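Local atomic coordinates of amine oxidase (Emericella nidulans, PDB entry 3PGB), a protein that probably oxidises primary amines, using a bound copper ion and a topaquinone cofactor made from its own polypeptide chain. Residues G70-D73 / D74-A77; K292-S296 / P297-K301; P320-D323 / R324-P327; V672-S675 / T676-N679. One frame throughout, in Å; residues are numbered along the deposited sequence.

Contact 1. Residues G70-D73 / D74-A77; sequences GLTD and DETA
T72 and E75 reach across the first turn of helix 73-84 toward each other's backbone N-H, forming a capping box, a classic way of starting a helix. T72 is the N-cap. With chi1 at 61°, its OG1 lies between the backbone N and the carbonyl carbon, turned toward the helix, where it accepts a weak hydrogen bond of 3.3 Å from E75 N. The return bond is firmer: E75 runs extended beyond CG, back past the T72 hydroxyl, and its OE2 accepts a hydrogen bond from T72 N at 2.8 Å, with an N-H...O angle of 161°. The donor meets OE2 on its anti side and 29° out of the carboxylate plane. The same oxygen forms a salt bridge with R130, which also binds G70 O, so the carboxylate joins the cap to a neighbouring part of the fold.

L71 stands beside the box. Its CD2 lies 3.7 Å from E75 OE2, while its CB meets T76 OG1 at 3.2 Å; the leucine side chain also packs on I107 and L109 of strand 102-110. The carboxylates of D73 and D74 have partners beyond the cap, a salt bridge to K781 and a hydrogen bond to Y784, and A77 N to D73 O at 2.9 Å continues the helical bonding that T76 N to T72 O begins.

The carbonyl oxygen of T72 is gripped twice by one residue: T76 N approaches nearly along the C=O direction at 3.1 Å, and T76 OG1 donates at 3.0 Å from above the carbonyl plane.

Contact 2. Residues K292-S296 / P297-K301; sequences KAYWS and PGFVK
Y294 and F299 meet where helix 287-294 ends and the chain turns back on itself through a type II beta turn from S296 to F299. The tight part is the phenylalanine ring. F299 CG is anti to the backbone N (chi1 -174°), which lays one ring face against the helix end: Y294 CA sits over the centre of that face in a CH-pi contact, 3.6 Å from the centroid. The two rings are inclined obliquely at 57°, with Y294 CD2 only 3.3 Å from F299 CE2, and F299 CD1 comes within 3.0 Å of A293 O. Y284 of strand 282-284 packs on both A293 and F299.

The turn side is looser. Its closing bond, F299 N to S296 O, is weak at 3.5 Å, and P297 and G298 lie exposed. S296 is held more firmly from the helix, its OG donating to K292 O at 2.6 Å.

The extended K301 side chain and that of Y294 cross at about a right angle, CE lying 3.6 Å from Y294 OH. Both polar ends converge on D205 of helix 200-207, the lysine as a salt bridge and the phenol as a hydrogen bond; this pairing probably stabilises the aspartate as a charged carboxylate.

Contact 3. Residues P320-D323 / R324-P327; sequences PPQD and RKQP
Q322 and K325 are the first and last residues of a type I beta turn that overlaps a type II turn running from P320 to D323, so that two reversals follow each other within six residues. Q322 belongs to both: it is the third residue of the earlier turn, where its positive phi (67°) suits the type II geometry, and its carbonyl is the hydrogen-bond acceptor that closes the later one. The second turn is closed by K325 N to Q322 O at 3.2 Å, with the N-H placed well above the carbonyl plane.

A side-chain bond repeats this backbone closure. Both chains run extended beyond CG on the same side of the turn and approach each other obliquely, until K325 NZ donates to Q322 OE1 at 2.9 Å. This donor lies in the plane of the amide carbonyl, unlike the backbone N-H. The other end of the amide is held too, since Q322 NE2 binds Y338 O of the second subunit; the two bonds together fix which way the amide faces.

D323 points away from segment 324-327, its carboxylate bound by R337, T733 and V734 of the second subunit. The double turn therefore sits in the dimer interface, on the long loop between helix 287-294 and strand 329-331, packed against the partner subunit where Q58 of strand 58-59 and the residues leading into strands 339-341 and 736-742 receive it.

Contact 4. Residues V672-S675 / T676-N679; sequences VDFS and TFFN. With CA (calcium ion), chain E.
A short 3-10 turn spans residues 674-677, and three successive hydrogen bonds from residue i+3 back to residue i define it: T676 N to D673 O at 3.0 Å, F677 N to F674 O at 3.0 Å and F678 N to S675 O at 3.2 Å. D673 O is held a second time by T676 OG1, at 2.7 Å and nearly in line with the carbonyl. The threonine torsion (chi1 69°) swings OG1 back over the turn for this bond and leaves CG2 against the D673 carboxylate.

Three phenylalanines gather into an aromatic cluster. F674 CG is anti to the backbone N (chi1 -170°), and its ring forms the corner, meeting F677 with the CD1/CE1 side and F678 with CE2. Toward F677 the rings are oblique, planes 49° apart, with F674 CD1 over the outer part of the F677 face and F674 CE1 3.5 Å from F677 CD2. Toward F678 the arrangement is an offset edge-to-face pair: the edge of F678 is directed at the face of F674, CE2 to CE2 3.5 Å. V672 CG1 rests obliquely on F677. Around the cluster, W691 meets F674 edge-to-face, T649 of strand 646-650 touches F677 and F678, and R588 makes a cation-pi contact with F678.

The turn ends at a calcium ion. F677 O binds it at 2.3 Å, N679 adds a side-chain ligand, and two waters, E584 and E681 also coordinate it. Oxygen ligands suit a hard ion such as calcium; burial of the F677 ring probably helps fix its carbonyl, and the glutamates probably balance the charge.

Overall arrangement
Along the chain the four contacts follow one another in numerical order, and none touches another. Contacts 1 and 4 are the nearest pair, with centres 33 Å apart: one opens helix 73-84, the other lies in the loop between strands 646-650 and 686-698 of the catalytic domain, at a calcium site. Contact 2 is the most remote, about 46 Å from the centre of the chain, at the end of helix 287-294. The loop after that helix leads on to contact 3, 54 Å away by centres, where it meets the second subunit. Contacts 3 and 4 lie on opposite sides of the chain's centre. Contacts 1 and 2 touch neither the second subunit nor any annotated site.

Contact 1. Residues G70-D73 / D74-A77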
ATOM      1  N   GLY A  70     -19.620   1.181  26.185  1.00 19.38           N
ATOM      2  CA  GLY A  70     -19.890  -0.038  26.926  1.00 19.76           C
ATOM      3  C   GLY A  70     -20.464   0.218  28.301  1.00 20.12           C
ATOM      4  O   GLY A  70     -20.666   1.368  28.700  1.00 19.92           O
ATOM      5  N   LEU A  71     -20.721  -0.867  29.023  1.00 20.70           N
ATOM      6  CA  LEU A  71     -21.259  -0.783  30.379  1.00 21.28           C
ATOM      7  C   LEU A  71     -20.163  -0.384  31.357  1.00 21.67           C
ATOM      8  O   LEU A  71     -19.014  -0.779  31.200  1.00 21.64           O
ATOM      9  CB  LEU A  71     -21.855  -2.131  30.804  1.00 21.23           C
ATOM     10  CG  LEU A  71     -23.046  -2.642  29.989  1.00 21.06           C
ATOM     11  CD1 LEU A  71     -23.346  -4.102  30.322  1.00 21.20           C
ATOM     12  CD2 LEU A  71     -24.272  -1.775  30.215  1.00 20.08           C
ATOM     13  N   THR A  72     -20.517   0.403  32.367  1.00 22.37           N
ATOM     14  CA  THR A  72     -19.610   0.636  33.485  1.00 23.02           C
ATOM     15  C   THR A  72     -19.569  -0.628  34.338  1.00 23.59           C
ATOM     16  O   THR A  72     -20.454  -1.481  34.250  1.00 23.90           O
ATOM     17  CB  THR A  72     -20.076   1.794  34.371  1.00 23.09           C
ATOM     18  OG1 THR A  72     -21.362   1.480  34.918  1.00 23.06           O
ATOM     19  CG2 THR A  72     -20.150   3.102  33.571  1.00 23.01           C
ATOM     20  N   ASP A  73     -18.543  -0.750  35.165  1.00 24.07           N
ATOM     21  CA  ASP A  73     -18.405  -1.916  36.032  1.00 24.45           C
ATOM     22  C   ASP A  73     -19.632  -2.150  36.916  1.00 24.38           C
ATOM     23  O   ASP A  73     -20.096  -3.281  37.049  1.00 24.52           O
ATOM     24  CB  ASP A  73     -17.141  -1.782  36.883  1.00 24.62           C
ATOM     25  CG  ASP A  73     -15.877  -2.075  36.089  1.00 25.48           C
ATOM     26  OD1 ASP A  73     -15.973  -2.240  34.851  1.00 26.04           O
ATOM     27  OD2 ASP A  73     -14.790  -2.152  36.702  1.00 26.88           O
ATOM     28  N   ASP A  74     -20.155  -1.077  37.500  1.00 24.33           N
ATOM     29  CA  ASP A  74     -21.320  -1.159  38.373  1.00 24.14           C
ATOM     30  C   ASP A  74     -22.545  -1.679  37.616  1.00 23.88           C
ATOM     31  O   ASP A  74     -23.238  -2.578  38.094  1.00 23.97           O
ATOM     32  CB  ASP A  74     -21.627   0.213  39.004  1.00 24.20           C
ATOM     33  CG  ASP A  74     -20.600   0.625  40.067  1.00 24.56           C
ATOM     34  OD1 ASP A  74     -19.664  -0.154  40.350  1.00 24.82           O
ATOM     35  OD2 ASP A  74     -20.733   1.740  40.624  1.00 24.59           O
ATOM     36  N   GLU A  75     -22.808  -1.105  36.445  1.00 23.38           N
ATOM     37  CA  GLU A  75     -23.923  -1.537  35.604  1.00 23.04           C
ATOM     38  C   GLU A  75     -23.847  -3.032  35.317  1.00 22.74           C
ATOM     39  O   GLU A  75     -24.828  -3.750  35.478  1.00 22.70           O
ATOM     40  CB  GLU A  75     -23.929  -0.773  34.279  1.00 23.02           C
ATOM     41  CG  GLU A  75     -24.400   0.664  34.382  1.00 22.86           C
ATOM     42  CD  GLU A  75     -24.169   1.448  33.101  1.00 22.38           C
ATOM     43  OE1 GLU A  75     -24.911   2.425  32.856  1.00 20.89           O
ATOM     44  OE2 GLU A  75     -23.250   1.080  32.335  1.00 22.52           O
ATOM     45  N   THR A  76     -22.670  -3.483  34.891  1.00 22.47           N
ATOM     46  CA  THR A  76     -22.422  -4.886  34.578  1.00 22.19           C
ATOM     47  C   THR A  76     -22.639  -5.772  35.801  1.00 22.37           C
ATOM     48  O   THR A  76     -23.150  -6.885  35.686  1.00 22.41           O
ATOM     49  CB  THR A  76     -20.983  -5.088  34.056  1.00 22.06           C
ATOM     50  OG1 THR A  76     -20.738  -4.197  32.963  1.00 21.40           O
ATOM     51  CG2 THR A  76     -20.765  -6.523  33.597  1.00 21.62           C
ATOM     52  N   ALA A  77     -22.243  -5.267  36.965  1.00 22.58           N
ATOM     53  CA  ALA A  77     -22.472  -5.951  38.239  1.00 22.71           C
ATOM     54  C   ALA A  77     -23.961  -6.002  38.589  1.00 22.78           C
ATOM     55  O   ALA A  77     -24.480  -7.057  38.962  1.00 23.04           O
ATOM     56  CB  ALA A  77     -21.700  -5.258  39.353  1.00 22.60           C
TER

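Contact 2. Residues K292-S296 / P297-K301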
ATOM      1  N   LYS A 292      -7.339 -53.322   9.910  1.00 29.08           N
ATOM      2  CA  LYS A 292      -6.885 -54.415   9.040  1.00 28.87           C
ATOM      3  C   LYS A 292      -5.962 -53.892   7.941  1.00 28.63           C
ATOM      4  O   LYS A 292      -4.953 -54.517   7.625  1.00 28.66           O
ATOM      5  CB  LYS A 292      -8.073 -55.162   8.415  1.00 28.79           C
ATOM      6  N   ALA A 293      -6.308 -52.742   7.371  1.00 28.34           N
ATOM      7  CA  ALA A 293      -5.500 -52.129   6.324  1.00 28.18           C
ATOM      8  C   ALA A 293      -4.149 -51.664   6.859  1.00 28.00           C
ATOM      9  O   ALA A 293      -3.120 -51.926   6.240  1.00 27.95           O
ATOM     10  CB  ALA A 293      -6.245 -50.968   5.687  1.00 28.22           C
ATOM     11  N   TYR A 294      -4.158 -50.986   8.009  1.00 27.86           N
ATOM     12  CA  TYR A 294      -2.932 -50.449   8.604  1.00 27.61           C
ATOM     13  C   TYR A 294      -1.863 -51.523   8.769  1.00 27.69           C
ATOM     14  O   TYR A 294      -0.757 -51.401   8.230  1.00 27.60           O
ATOM     15  CB  TYR A 294      -3.217 -49.800   9.965  1.00 27.51           C
ATOM     16  CG  TYR A 294      -2.005 -49.110  10.550  1.00 26.90           C
ATOM     17  CD1 TYR A 294      -1.214 -49.738  11.500  1.00 26.56           C
ATOM     18  CD2 TYR A 294      -1.635 -47.835  10.122  1.00 26.71           C
ATOM     19  CE1 TYR A 294      -0.090 -49.109  12.027  1.00 26.86           C
ATOM     20  CE2 TYR A 294      -0.516 -47.200  10.634  1.00 26.09           C
ATOM     21  CZ  TYR A 294       0.250 -47.840  11.586  1.00 26.64           C
ATOM     22  OH  TYR A 294       1.361 -47.217  12.095  1.00 26.87           O
ATOM     23  N   TRP A 295      -2.208 -52.579   9.502  1.00 27.71           N
ATOM     24  CA  TRP A 295      -1.261 -53.652   9.825  1.00 27.73           C
ATOM     25  C   TRP A 295      -1.029 -54.674   8.695  1.00 27.98           C
ATOM     26  O   TRP A 295      -0.272 -55.629   8.879  1.00 28.04           O
ATOM     27  CB  TRP A 295      -1.696 -54.388  11.100  1.00 27.59           C
ATOM     28  CG  TRP A 295      -1.739 -53.525  12.326  1.00 26.57           C
ATOM     29  CD1 TRP A 295      -2.853 -53.105  12.992  1.00 25.50           C
ATOM     30  CD2 TRP A 295      -0.619 -52.985  13.036  1.00 25.55           C
ATOM     31  NE1 TRP A 295      -2.494 -52.337  14.072  1.00 25.20           N
ATOM     32  CE2 TRP A 295      -1.130 -52.246  14.122  1.00 24.85           C
ATOM     33  CE3 TRP A 295       0.769 -53.050  12.858  1.00 25.99           C
ATOM     34  CZ2 TRP A 295      -0.304 -51.580  15.030  1.00 25.20           C
ATOM     35  CZ3 TRP A 295       1.592 -52.384  13.763  1.00 25.63           C
ATOM     36  CH2 TRP A 295       1.049 -51.660  14.835  1.00 25.17           C
ATOM     37  N   SER A 296      -1.665 -54.487   7.537  1.00 28.16           N
ATOM     38  CA  SER A 296      -1.357 -55.307   6.362  1.00 28.48           C
ATOM     39  C   SER A 296       0.046 -55.005   5.835  1.00 28.54           C
ATOM     40  O   SER A 296       0.528 -53.876   5.968  1.00 28.63           O
ATOM     41  CB  SER A 296      -2.357 -55.055   5.235  1.00 28.50           C
ATOM     42  OG  SER A 296      -3.646 -55.503   5.595  1.00 29.44           O
ATOM     43  N   PRO A 297       0.706 -56.010   5.228  1.00 28.48           N
ATOM     44  CA  PRO A 297       1.984 -55.722   4.580  1.00 28.45           C
ATOM     45  C   PRO A 297       1.803 -54.775   3.402  1.00 28.23           C
ATOM     46  O   PRO A 297       0.800 -54.867   2.697  1.00 28.33           O
ATOM     47  CB  PRO A 297       2.471 -57.101   4.108  1.00 28.49           C
ATOM     48  CG  PRO A 297       1.281 -58.001   4.185  1.00 28.62           C
ATOM     49  CD  PRO A 297       0.397 -57.450   5.242  1.00 28.47           C
ATOM     50  N   GLY A 298       2.757 -53.862   3.218  1.00 27.96           N
ATOM     51  CA  GLY A 298       2.719 -52.901   2.110  1.00 27.55           C
ATOM     52  C   GLY A 298       2.028 -51.578   2.417  1.00 27.21           C
ATOM     53  O   GLY A 298       2.028 -50.664   1.581  1.00 27.42           O
ATOM     54  N   PHE A 299       1.448 -51.458   3.611  1.00 26.50           N
ATOM     55  CA  PHE A 299       0.728 -50.245   3.993  1.00 25.90           C
ATOM     56  C   PHE A 299       1.679 -49.067   4.163  1.00 25.46           C
ATOM     57  O   PHE A 299       2.690 -49.169   4.857  1.00 25.52           O
ATOM     58  CB  PHE A 299      -0.044 -50.471   5.287  1.00 25.79           C
ATOM     59  CG  PHE A 299      -0.926 -49.323   5.672  1.00 25.61           C
ATOM     60  CD1 PHE A 299      -2.230 -49.250   5.209  1.00 25.83           C
ATOM     61  CD2 PHE A 299      -0.456 -48.322   6.503  1.00 25.04           C
ATOM     62  CE1 PHE A 299      -3.054 -48.198   5.571  1.00 25.78           C
ATOM     63  CE2 PHE A 299      -1.264 -47.266   6.863  1.00 25.14           C
ATOM     64  CZ  PHE A 299      -2.568 -47.202   6.401  1.00 25.87           C
ATOM     65  N   VAL A 300       1.336 -47.947   3.535  1.00 24.97           N
ATOM     66  CA  VAL A 300       2.181 -46.760   3.545  1.00 24.71           C
ATOM     67  C   VAL A 300       1.958 -45.955   4.822  1.00 24.57           C
ATOM     68  O   VAL A 300       0.858 -45.460   5.075  1.00 24.50           O
ATOM     69  CB  VAL A 300       1.918 -45.878   2.310  1.00 24.68           C
ATOM     70  CG1 VAL A 300       2.670 -44.565   2.416  1.00 24.51           C
ATOM     71  CG2 VAL A 300       2.316 -46.623   1.044  1.00 24.36           C
ATOM     72  N   LYS A 301       3.015 -45.842   5.623  1.00 24.40           N
ATOM     73  CA  LYS A 301       2.988 -45.081   6.862  1.00 24.24           C
ATOM     74  C   LYS A 301       3.752 -43.800   6.614  1.00 24.09           C
ATOM     75  O   LYS A 301       4.897 -43.850   6.170  1.00 24.34           O
ATOM     76  CB  LYS A 301       3.644 -45.874   7.990  1.00 24.09           C
ATOM     77  CG  LYS A 301       2.944 -47.186   8.298  1.00 24.18           C
ATOM     78  CD  LYS A 301       3.710 -48.014   9.329  1.00 24.41           C
ATOM     79  CE  LYS A 301       2.992 -49.330   9.616  1.00 24.33           C
ATOM     80  NZ  LYS A 301       3.752 -50.242  10.516  1.00 24.46           N
TER

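Contact 3. Residues P320-D323 / R324-P327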
ATOM      1  N   PRO A 320      23.035 -10.579  11.529  1.00 18.79           N
ATOM      2  CA  PRO A 320      23.682  -9.846  10.444  1.00 18.79           C
ATOM      3  C   PRO A 320      24.603  -8.732  10.929  1.00 18.73           C
ATOM      4  O   PRO A 320      24.548  -8.356  12.098  1.00 19.11           O
ATOM      5  CB  PRO A 320      22.506  -9.254   9.649  1.00 19.00           C
ATOM      6  CG  PRO A 320      21.249  -9.773  10.289  1.00 19.02           C
ATOM      7  CD  PRO A 320      21.610 -10.226  11.656  1.00 18.97           C
ATOM      8  N   PRO A 321      25.447  -8.202  10.032  1.00 18.64           N
ATOM      9  CA  PRO A 321      26.369  -7.127  10.384  1.00 18.58           C
ATOM     10  C   PRO A 321      25.681  -5.936  11.052  1.00 18.36           C
ATOM     11  O   PRO A 321      24.656  -5.465  10.567  1.00 18.40           O
ATOM     12  CB  PRO A 321      26.951  -6.708   9.030  1.00 18.59           C
ATOM     13  CG  PRO A 321      26.842  -7.907   8.190  1.00 18.82           C
ATOM     14  CD  PRO A 321      25.620  -8.637   8.633  1.00 18.66           C
ATOM     15  N   GLN A 322      26.247  -5.490  12.170  1.00 17.98           N
ATOM     16  CA  GLN A 322      25.822  -4.282  12.880  1.00 17.79           C
ATOM     17  C   GLN A 322      24.433  -4.332  13.521  1.00 17.80           C
ATOM     18  O   GLN A 322      23.959  -3.317  14.012  1.00 17.63           O
ATOM     19  CB  GLN A 322      25.918  -3.049  11.966  1.00 17.62           C
ATOM     20  CG  GLN A 322      27.242  -2.898  11.243  1.00 17.13           C
ATOM     21  CD  GLN A 322      27.395  -1.536  10.606  1.00 16.29           C
ATOM     22  OE1 GLN A 322      27.541  -0.538  11.299  1.00 16.51           O
ATOM     23  NE2 GLN A 322      27.362  -1.487   9.282  1.00 15.52           N
ATOM     24  N   ASP A 323      23.790  -5.494  13.561  1.00 18.25           N
ATOM     25  CA  ASP A 323      22.399  -5.547  14.020  1.00 18.52           C
ATOM     26  C   ASP A 323      22.275  -5.392  15.534  1.00 18.97           C
ATOM     27  O   ASP A 323      21.212  -5.013  16.023  1.00 19.09           O
ATOM     28  CB  ASP A 323      21.695  -6.829  13.551  1.00 18.55           C
ATOM     29  CG  ASP A 323      20.171  -6.731  13.638  1.00 18.56           C
ATOM     30  OD1 ASP A 323      19.604  -5.690  13.243  1.00 19.47           O
ATOM     31  OD2 ASP A 323      19.534  -7.695  14.100  1.00 18.21           O
ATOM     32  N   ARG A 324      23.352  -5.665  16.272  1.00 19.47           N
ATOM     33  CA  ARG A 324      23.341  -5.488  17.723  1.00 20.15           C
ATOM     34  C   ARG A 324      23.347  -4.020  18.144  1.00 20.14           C
ATOM     35  O   ARG A 324      23.045  -3.715  19.294  1.00 20.31           O
ATOM     36  CB  ARG A 324      24.504  -6.235  18.391  1.00 20.55           C
ATOM     37  CG  ARG A 324      24.389  -7.758  18.296  1.00 22.16           C
ATOM     38  CD  ARG A 324      25.705  -8.455  18.628  1.00 24.83           C
ATOM     39  NE  ARG A 324      25.733  -9.840  18.146  1.00 26.81           N
ATOM     40  CZ  ARG A 324      25.168 -10.877  18.770  1.00 28.82           C
ATOM     41  NH1 ARG A 324      24.510 -10.709  19.918  1.00 29.31           N
ATOM     42  NH2 ARG A 324      25.254 -12.098  18.237  1.00 29.42           N
ATOM     43  N   LYS A 325      23.700  -3.117  17.232  1.00 20.38           N
ATOM     44  CA  LYS A 325      23.566  -1.684  17.493  1.00 20.47           C
ATOM     45  C   LYS A 325      22.093  -1.293  17.507  1.00 20.45           C
ATOM     46  O   LYS A 325      21.258  -1.968  16.904  1.00 20.33           O
ATOM     47  CB  LYS A 325      24.273  -0.865  16.418  1.00 20.75           C
ATOM     48  CG  LYS A 325      25.795  -0.927  16.432  1.00 20.97           C
ATOM     49  CD  LYS A 325      26.332  -0.302  15.141  1.00 21.25           C
ATOM     50  CE  LYS A 325      27.837  -0.117  15.149  1.00 21.39           C
ATOM     51  NZ  LYS A 325      28.304   0.497  13.867  1.00 20.89           N
ATOM     52  N   GLN A 326      21.778  -0.203  18.201  1.00 20.56           N
ATOM     53  CA  GLN A 326      20.402   0.311  18.254  1.00 20.74           C
ATOM     54  C   GLN A 326      19.890   0.771  16.881  1.00 20.15           C
ATOM     55  O   GLN A 326      20.514   1.613  16.230  1.00 19.76           O
ATOM     56  CB  GLN A 326      20.280   1.475  19.249  1.00 20.98           C
ATOM     57  CG  GLN A 326      19.393   1.197  20.464  1.00 23.02           C
ATOM     58  CD  GLN A 326      17.945   1.659  20.279  1.00 25.41           C
ATOM     59  OE1 GLN A 326      17.180   1.093  19.478  1.00 26.45           O
ATOM     60  NE2 GLN A 326      17.561   2.689  21.034  1.00 26.20           N
ATOM     61  N   PRO A 327      18.747   0.221  16.439  1.00 19.57           N
ATOM     62  CA  PRO A 327      18.120   0.778  15.255  1.00 19.53           C
ATOM     63  C   PRO A 327      17.502   2.141  15.551  1.00 19.51           C
ATOM     64  O   PRO A 327      17.342   2.500  16.718  1.00 19.41           O
ATOM     65  CB  PRO A 327      17.028  -0.239  14.931  1.00 19.51           C
ATOM     66  CG  PRO A 327      16.723  -0.885  16.228  1.00 19.26           C
ATOM     67  CD  PRO A 327      18.019  -0.956  16.942  1.00 19.48           C
TER

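Contact 4. Residues V672-S675 / T676-N679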
ATOM      1  N   VAL A 672     -28.084 -13.214  11.325  1.00 17.64           N
ATOM      2  CA  VAL A 672     -27.927 -12.169  10.312  1.00 17.59           C
ATOM      3  C   VAL A 672     -27.483 -12.797   8.994  1.00 17.82           C
ATOM      4  O   VAL A 672     -26.373 -13.322   8.876  1.00 18.20           O
ATOM      5  CB  VAL A 672     -26.927 -11.075  10.740  1.00 17.53           C
ATOM      6  CG1 VAL A 672     -26.870  -9.968   9.691  1.00 17.20           C
ATOM      7  CG2 VAL A 672     -27.319 -10.501  12.088  1.00 17.35           C
ATOM      8  N   ASP A 673     -28.384 -12.754   8.021  1.00 17.91           N
ATOM      9  CA  ASP A 673     -28.115 -13.160   6.664  1.00 17.98           C
ATOM     10  C   ASP A 673     -27.972 -11.866   5.862  1.00 18.27           C
ATOM     11  O   ASP A 673     -28.968 -11.223   5.498  1.00 18.16           O
ATOM     12  CB  ASP A 673     -29.274 -14.018   6.161  1.00 18.13           C
ATOM     13  CG  ASP A 673     -29.087 -14.501   4.737  1.00 18.51           C
ATOM     14  OD1 ASP A 673     -28.455 -13.779   3.934  1.00 17.96           O
ATOM     15  OD2 ASP A 673     -29.609 -15.600   4.422  1.00 19.29           O
ATOM     16  N   PHE A 674     -26.721 -11.484   5.608  1.00 18.45           N
ATOM     17  CA  PHE A 674     -26.405 -10.225   4.928  1.00 18.37           C
ATOM     18  C   PHE A 674     -27.136 -10.084   3.585  1.00 18.32           C
ATOM     19  O   PHE A 674     -27.538  -8.978   3.226  1.00 18.58           O
ATOM     20  CB  PHE A 674     -24.884 -10.080   4.747  1.00 18.31           C
ATOM     21  CG  PHE A 674     -24.452  -8.719   4.270  1.00 18.41           C
ATOM     22  CD1 PHE A 674     -24.539  -7.617   5.110  1.00 18.73           C
ATOM     23  CD2 PHE A 674     -23.955  -8.537   2.987  1.00 18.39           C
ATOM     24  CE1 PHE A 674     -24.143  -6.360   4.676  1.00 18.11           C
ATOM     25  CE2 PHE A 674     -23.554  -7.277   2.551  1.00 18.01           C
ATOM     26  CZ  PHE A 674     -23.651  -6.194   3.394  1.00 18.18           C
ATOM     27  N   SER A 675     -27.330 -11.188   2.862  1.00 18.10           N
ATOM     28  CA  SER A 675     -28.061 -11.153   1.573  1.00 18.16           C
ATOM     29  C   SER A 675     -29.400 -10.429   1.635  1.00 17.62           C
ATOM     30  O   SER A 675     -29.789  -9.764   0.674  1.00 17.48           O
ATOM     31  CB  SER A 675     -28.317 -12.564   1.033  1.00 18.08           C
ATOM     32  OG  SER A 675     -27.163 -13.055   0.391  1.00 19.55           O
ATOM     33  N   THR A 676     -30.090 -10.574   2.764  1.00 17.10           N
ATOM     34  CA  THR A 676     -31.450 -10.070   2.932  1.00 16.74           C
ATOM     35  C   THR A 676     -31.500  -8.549   3.102  1.00 16.70           C
ATOM     36  O   THR A 676     -32.574  -7.961   3.080  1.00 16.66           O
ATOM     37  CB  THR A 676     -32.150 -10.752   4.142  1.00 16.79           C
ATOM     38  OG1 THR A 676     -31.544 -10.319   5.364  1.00 16.47           O
ATOM     39  CG2 THR A 676     -32.049 -12.284   4.046  1.00 15.76           C
ATOM     40  N   PHE A 677     -30.338  -7.916   3.266  1.00 16.88           N
ATOM     41  CA  PHE A 677     -30.244  -6.450   3.308  1.00 16.86           C
ATOM     42  C   PHE A 677     -30.621  -5.829   1.965  1.00 16.93           C
ATOM     43  O   PHE A 677     -30.998  -4.659   1.911  1.00 16.71           O
ATOM     44  CB  PHE A 677     -28.817  -5.995   3.652  1.00 16.72           C
ATOM     45  CG  PHE A 677     -28.431  -6.150   5.105  1.00 16.47           C
ATOM     46  CD1 PHE A 677     -29.044  -7.091   5.941  1.00 16.46           C
ATOM     47  CD2 PHE A 677     -27.401  -5.366   5.627  1.00 15.91           C
ATOM     48  CE1 PHE A 677     -28.651  -7.224   7.272  1.00 15.98           C
ATOM     49  CE2 PHE A 677     -27.002  -5.491   6.948  1.00 16.05           C
ATOM     50  CZ  PHE A 677     -27.631  -6.426   7.777  1.00 16.61           C
ATOM     51  N   PHE A 678     -30.494  -6.609   0.890  1.00 17.13           N
ATOM     52  CA  PHE A 678     -30.682  -6.109  -0.474  1.00 17.36           C
ATOM     53  C   PHE A 678     -32.087  -6.422  -0.990  1.00 17.65           C
ATOM     54  O   PHE A 678     -32.358  -7.519  -1.497  1.00 17.45           O
ATOM     55  CB  PHE A 678     -29.590  -6.673  -1.388  1.00 17.35           C
ATOM     56  CG  PHE A 678     -28.207  -6.330  -0.921  1.00 17.36           C
ATOM     57  CD1 PHE A 678     -27.570  -5.178  -1.376  1.00 17.27           C
ATOM     58  CD2 PHE A 678     -27.573  -7.115   0.029  1.00 16.65           C
ATOM     59  CE1 PHE A 678     -26.304  -4.837  -0.911  1.00 17.11           C
ATOM     60  CE2 PHE A 678     -26.315  -6.783   0.496  1.00 17.00           C
ATOM     61  CZ  PHE A 678     -25.675  -5.641   0.025  1.00 16.74           C
ATOM     62  N   ASN A 679     -32.967  -5.433  -0.828  1.00 17.85           N
ATOM     63  CA  ASN A 679     -34.375  -5.520  -1.207  1.00 17.85           C
ATOM     64  C   ASN A 679     -34.789  -4.276  -1.991  1.00 17.83           C
ATOM     65  O   ASN A 679     -35.819  -3.660  -1.712  1.00 17.59           O
ATOM     66  CB  ASN A 679     -35.259  -5.701   0.042  1.00 18.00           C
ATOM     67  CG  ASN A 679     -35.119  -4.558   1.035  1.00 17.78           C
ATOM     68  OD1 ASN A 679     -34.089  -3.879   1.072  1.00 17.94           O
ATOM     69  ND2 ASN A 679     -36.150  -4.341   1.846  1.00 16.71           N
TER
HETATM   70 CA    CA E 902     -32.307  -2.776   2.128  1.00 16.39          CA
HETATM   71  O   HOH W   1     -33.266  -3.821   4.023  1.00  7.09           O
HETATM   72  O   HOH W   2     -30.830  -2.002   3.900  1.00 10.68           O